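Local coordinates for protein nicastrin (Dictyostelium purpureum, PDB 4R12) that probably serves as an essential subunit of gamma-secretase, the complex that cleaves membrane proteins such as Notch receptors within the membrane, at residues T292-D296 with K297-I301; G490-L493 with T494-L497; N526-P529 with S530-C533. One frame throughout, in Å; residues are numbered along the deposited sequence.

Contact 1 (T292-D296 with K297-I301); sequences TYNSD and KSKCI
K297 lays its chain over one face of the Y293 ring. Its CE stands 3.6 Å from the centroid, 11° off the ring normal, a CH-pi contact. NZ follows over the same face, and the pair also counts as cation-pi. The bend at chi3 (87°) lets the chain fold over the ring instead of running straight past it.

N294 uses both ends of its amide. OD1 accepts K299 N at 2.8 Å, with the donor well above the carbonyl plane. ND2 gives a nearly straight bond to S298 OG at 3.2 Å, with the hydroxyl in the amide plane. N294 CG sits between its backbone N and carbonyl carbon (chi1 73°), which places the amide over the residues across the turn. D296 OD2 lies by the same S298 hydroxyl, linked at most weakly. I301 CD1 packs on N294 CB.

Further out is a short beta hairpin. Y293 and C300 form a non-hydrogen-bonded antiparallel pair, flanked by bonds from N294 N to K299 O and from I301 N to T292 O (2.7 Å). A type I turn from N294 to K297 closes it, with K297 N bonded to N294 O. The disulfide from C300 to C290 ties the base of the hairpin. At this surface of the large lobe, one asparagine amide braces the polar tip, and the ring probably steadies the lysine charge.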
# COMPACT_ATOMS: atom_id res chain seq x y z
N THR A 292 3.13 32.75 1.26
CA THR A 292 3.84 33.10 2.49
C THR A 292 4.86 32.04 2.89
O THR A 292 4.50 30.91 3.22
CB THR A 292 2.86 33.32 3.66
OG1 THR A 292 1.82 34.22 3.25
CG2 THR A 292 3.59 33.90 4.87
N TYR A 293 6.14 32.41 2.85
CA TYR A 293 7.24 31.52 3.23
C TYR A 293 7.55 31.58 4.73
O TYR A 293 7.22 32.56 5.40
CB TYR A 293 8.50 31.86 2.44
CG TYR A 293 8.45 31.58 0.95
CD1 TYR A 293 7.84 32.46 0.08
CD2 TYR A 293 9.05 30.44 0.43
CE1 TYR A 293 7.81 32.21 -1.29
CE2 TYR A 293 9.02 30.18 -0.93
CZ TYR A 293 8.40 31.07 -1.78
OH TYR A 293 8.38 30.80 -3.13
N ASN A 294 8.22 30.56 5.25
CA ASN A 294 8.75 30.62 6.60
C ASN A 294 10.10 31.35 6.59
O ASN A 294 10.56 31.76 5.52
CB ASN A 294 8.88 29.21 7.22
CG ASN A 294 10.03 28.40 6.63
OD1 ASN A 294 10.48 28.63 5.51
ND2 ASN A 294 10.51 27.42 7.39
N SER A 295 10.70 31.51 7.76
CA SER A 295 11.94 32.28 7.93
C SER A 295 12.98 32.04 6.84
O SER A 295 13.25 32.92 6.03
CB SER A 295 12.57 31.99 9.30
OG SER A 295 11.67 32.30 10.35
N ASP A 296 13.56 30.85 6.82
CA ASP A 296 14.58 30.53 5.82
C ASP A 296 13.98 30.05 4.49
O ASP A 296 14.69 29.50 3.65
CB ASP A 296 15.56 29.49 6.36
CG ASP A 296 14.86 28.26 6.91
OD1 ASP A 296 13.76 28.40 7.48
OD2 ASP A 296 15.43 27.15 6.78
N LYS A 297 12.67 30.26 4.31
CA LYS A 297 11.96 29.85 3.10
C LYS A 297 12.11 28.36 2.79
O LYS A 297 12.01 27.94 1.63
CB LYS A 297 12.41 30.69 1.89
CG LYS A 297 12.25 32.19 2.09
CD LYS A 297 12.68 32.99 0.86
CE LYS A 297 11.55 33.15 -0.14
NZ LYS A 297 11.84 34.22 -1.15
N SER A 298 12.35 27.54 3.81
CA SER A 298 12.43 26.10 3.63
C SER A 298 11.04 25.47 3.64
O SER A 298 10.85 24.37 3.13
CB SER A 298 13.29 25.46 4.73
OG SER A 298 12.65 25.52 5.99
N LYS A 299 10.08 26.18 4.23
CA LYS A 299 8.69 25.75 4.25
C LYS A 299 7.77 26.83 3.70
O LYS A 299 8.14 28.01 3.66
CB LYS A 299 8.26 25.39 5.67
CG LYS A 299 9.10 24.33 6.34
CD LYS A 299 8.57 24.01 7.73
CE LYS A 299 9.45 22.99 8.42
NZ LYS A 299 8.66 22.04 9.25
N CYS A 300 6.57 26.44 3.28
CA CYS A 300 5.53 27.40 2.90
C CYS A 300 4.44 27.41 3.96
O CYS A 300 3.90 26.37 4.30
CB CYS A 300 4.93 27.08 1.53
SG CYS A 300 3.80 28.38 0.91
N ILE A 301 4.14 28.60 4.47
CA ILE A 301 3.09 28.74 5.47
C ILE A 301 1.74 28.68 4.79
O ILE A 301 0.80 28.08 5.29
CB ILE A 301 3.21 30.08 6.24
CG1 ILE A 301 4.67 30.39 6.57
CG2 ILE A 301 2.34 30.06 7.49
CD1 ILE A 301 5.33 29.37 7.46

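Contact 2 (G490-L493 with T494-L497); sequences GTSL and TTTL
The T495 carbonyl takes T491 N at 3.3 Å, with the donor tilted 26° from the carbonyl plane. G490 CA approaches the same oxygen at 3.4 Å, in a CA-H...O contact. G490 adopts extended angles with positive phi, and a CB there would run into T495 O. Its bare CA also receives L497 CD1 at 3.7 Å.

Three hydroxyls meet beside this. T495 OG1 lies between T491 OG1 and S492 OG. It hydrogen-bonds S492 OG at 2.9 Å, and either may be the donor. The gap from T495 OG1 to T491 OG1 is modelled at only 2.4 Å, so its exact length is doubtful. The T491 and T495 side chains cross at about a right angle. In T495 the hydroxyl stands between the backbone N and the carbonyl carbon (chi1 56°), which points it back at T491 and S492.

The chain reverses here through a type I beta turn from S492 to T495. S492 OG also accepts T494 N at 3.0 Å, which makes an ST turn at its start. The turn's own bond, from T495 N to S492 O, is weak. G490 pairs with T496 as a non-hydrogen-bonded antiparallel pair.

Outside the turn, T491 touches E193 and T496 touches Q198 on strand 192-203. L493 and T496 both rest on N547 of strand 542-548.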
# COMPACT_ATOMS: atom_id res chain seq x y z
N GLY A 490 -4.60 13.01 7.80
CA GLY A 490 -4.41 13.88 8.94
C GLY A 490 -5.68 14.66 9.20
O GLY A 490 -6.67 14.49 8.49
N THR A 491 -5.66 15.52 10.22
CA THR A 491 -6.85 16.31 10.57
C THR A 491 -6.91 17.64 9.84
O THR A 491 -7.95 18.29 9.80
CB THR A 491 -6.92 16.56 12.07
OG1 THR A 491 -5.63 16.97 12.54
CG2 THR A 491 -7.31 15.29 12.80
N SER A 492 -5.77 18.06 9.27
CA SER A 492 -5.69 19.27 8.46
C SER A 492 -4.43 19.22 7.60
O SER A 492 -3.66 18.28 7.69
CB SER A 492 -5.69 20.52 9.33
OG SER A 492 -4.40 20.72 9.90
N LEU A 493 -4.20 20.26 6.81
CA LEU A 493 -2.98 20.33 6.01
C LEU A 493 -1.75 20.61 6.86
O LEU A 493 -0.62 20.45 6.41
CB LEU A 493 -3.13 21.40 4.92
CG LEU A 493 -4.06 20.99 3.77
CD1 LEU A 493 -4.40 22.18 2.87
CD2 LEU A 493 -3.40 19.86 2.96
N THR A 494 -1.96 21.01 8.11
CA THR A 494 -0.86 21.32 9.00
C THR A 494 -0.73 20.29 10.12
O THR A 494 0.12 20.42 11.01
CB THR A 494 -1.02 22.72 9.60
OG1 THR A 494 -2.13 22.72 10.50
CG2 THR A 494 -1.29 23.72 8.49
N THR A 495 -1.58 19.28 10.10
CA THR A 495 -1.50 18.23 11.10
C THR A 495 -1.48 16.86 10.42
O THR A 495 -2.43 16.09 10.56
CB THR A 495 -2.67 18.29 12.10
OG1 THR A 495 -3.92 18.23 11.40
CG2 THR A 495 -2.61 19.57 12.91
N THR A 496 -0.40 16.57 9.71
CA THR A 496 -0.29 15.33 8.94
C THR A 496 0.01 14.14 9.83
O THR A 496 0.61 14.27 10.90
CB THR A 496 0.81 15.41 7.86
OG1 THR A 496 2.07 15.74 8.48
CG2 THR A 496 0.46 16.47 6.81
N LEU A 497 -0.43 12.96 9.38
CA LEU A 497 -0.25 11.72 10.13
C LEU A 497 0.39 10.68 9.24
O LEU A 497 0.12 10.64 8.03
CB LEU A 497 -1.60 11.20 10.63
CG LEU A 497 -2.42 12.08 11.58
CD1 LEU A 497 -3.82 11.49 11.75
CD2 LEU A 497 -1.70 12.22 12.92

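Contact 3 (N526-P529 with S530-C533); sequences NDCP and SSLC. With CA (calcium ion), chain G.
C528 and S531 hold a calcium ion through main-chain oxygens, with no carboxylate among its ligands. C528 O binds the calcium ion at 2.4 Å and S531 O at 2.5 Å. D525 O and three waters complete the six ligands. The two carbonyls lie 3.2 Å apart, measured from C528 O to S531 O. The calcium ion probably offsets the repulsion between them. One of its waters also accepts a weak bond from S531 N.

The chain folds back through a type II beta turn from C528 to S531. Its closing bond, from S531 N to C528 O, is weak. S530 takes the third position with positive phi. The turn leads into strand 532-534 at the edge of a small three-stranded antiparallel sheet.

S531 OG turns back over the turn and donates to P529 O at 2.8 Å, from well above the carbonyl plane. Its chi1 of 44° sets the hydroxyl between its own N and carbonyl carbon, where it also touches C528 CB at 3.2 Å. Replacing S531 by alanine removes the donor to P529 O, and the turn beside the calcium ion would probably be less firmly held.

C528 SG packs on C533 CB at 3.8 Å, yet the two cysteines are not bonded to each other. C528 is joined to C538, and C533 to C522. D525, whose main-chain oxygen binds the calcium ion, also takes C533 N on OD1, within strand 532-534.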
# COMPACT_ATOMS: atom_id res chain seq x y z
N ASN A 526 15.16 18.38 15.25
CA ASN A 526 15.24 19.84 15.36
C ASN A 526 16.61 20.33 15.83
O ASN A 526 16.93 21.52 15.72
CB ASN A 526 14.15 20.38 16.30
CG ASN A 526 12.74 20.09 15.80
OD1 ASN A 526 12.52 19.86 14.60
ND2 ASN A 526 11.78 20.12 16.71
N ASP A 527 17.44 19.42 16.34
CA ASP A 527 18.82 19.76 16.71
C ASP A 527 19.71 19.88 15.48
O ASP A 527 20.83 20.41 15.56
CB ASP A 527 19.43 18.70 17.64
CG ASP A 527 18.80 18.66 19.01
OD1 ASP A 527 18.12 19.64 19.40
OD2 ASP A 527 19.01 17.65 19.71
N CYS A 528 19.23 19.37 14.35
CA CYS A 528 20.04 19.24 13.14
C CYS A 528 19.64 20.24 12.05
O CYS A 528 18.57 20.12 11.47
CB CYS A 528 19.95 17.81 12.59
SG CYS A 528 20.69 16.55 13.72
N PRO A 529 20.51 21.21 11.76
CA PRO A 529 20.22 22.18 10.69
C PRO A 529 20.15 21.50 9.33
O PRO A 529 21.14 20.87 8.93
CB PRO A 529 21.41 23.14 10.76
CG PRO A 529 22.03 22.92 12.10
CD PRO A 529 21.81 21.46 12.39
N SER A 530 19.01 21.62 8.64
CA SER A 530 18.83 21.05 7.30
C SER A 530 19.23 19.57 7.24
O SER A 530 19.82 19.11 6.26
CB SER A 530 19.64 21.85 6.27
OG SER A 530 19.48 23.24 6.48
N SER A 531 18.93 18.84 8.30
CA SER A 531 19.28 17.44 8.36
C SER A 531 18.44 16.75 9.42
O SER A 531 17.63 17.40 10.09
CB SER A 531 20.78 17.27 8.63
OG SER A 531 21.25 18.15 9.64
N LEU A 532 18.60 15.43 9.55
CA LEU A 532 17.82 14.66 10.50
C LEU A 532 18.76 14.01 11.50
O LEU A 532 19.92 13.77 11.21
CB LEU A 532 16.97 13.60 9.80
CG LEU A 532 15.92 14.11 8.81
CD1 LEU A 532 15.12 12.92 8.23
CD2 LEU A 532 15.00 15.15 9.45
N CYS A 533 18.24 13.71 12.69
CA CYS A 533 19.05 13.07 13.71
C CYS A 533 18.90 11.55 13.70
O CYS A 533 17.79 11.00 13.79
CB CYS A 533 18.68 13.63 15.08
SG CYS A 533 19.75 12.97 16.38
CA CA G . 16.41 19.19 11.36
O HOH W 1 15.87 19.83 9.01
O HOH W 2 16.06 21.55 12.19
O HOH W 3 14.16 18.58 11.26

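All three contacts are local turns, and they follow one another along the chain. Contact 1 is a surface hairpin of the large lobe, while contacts 2 and 3 are partly buried. The centres of contacts 1 and 3 are about 17 Å apart and those of contacts 2 and 3 about 22 Å, with no touch between any two. Their chemistry differs with their place. Contact 1 relies on a side-chain amide and a lysine over a ring. Contact 2 gathers hydroxyls in a loop laid against strands 192-203 and 542-548. Contact 3 adds a metal and belongs to the small sheet of strand 532-534. Disulfides anchor contacts 1 and 3.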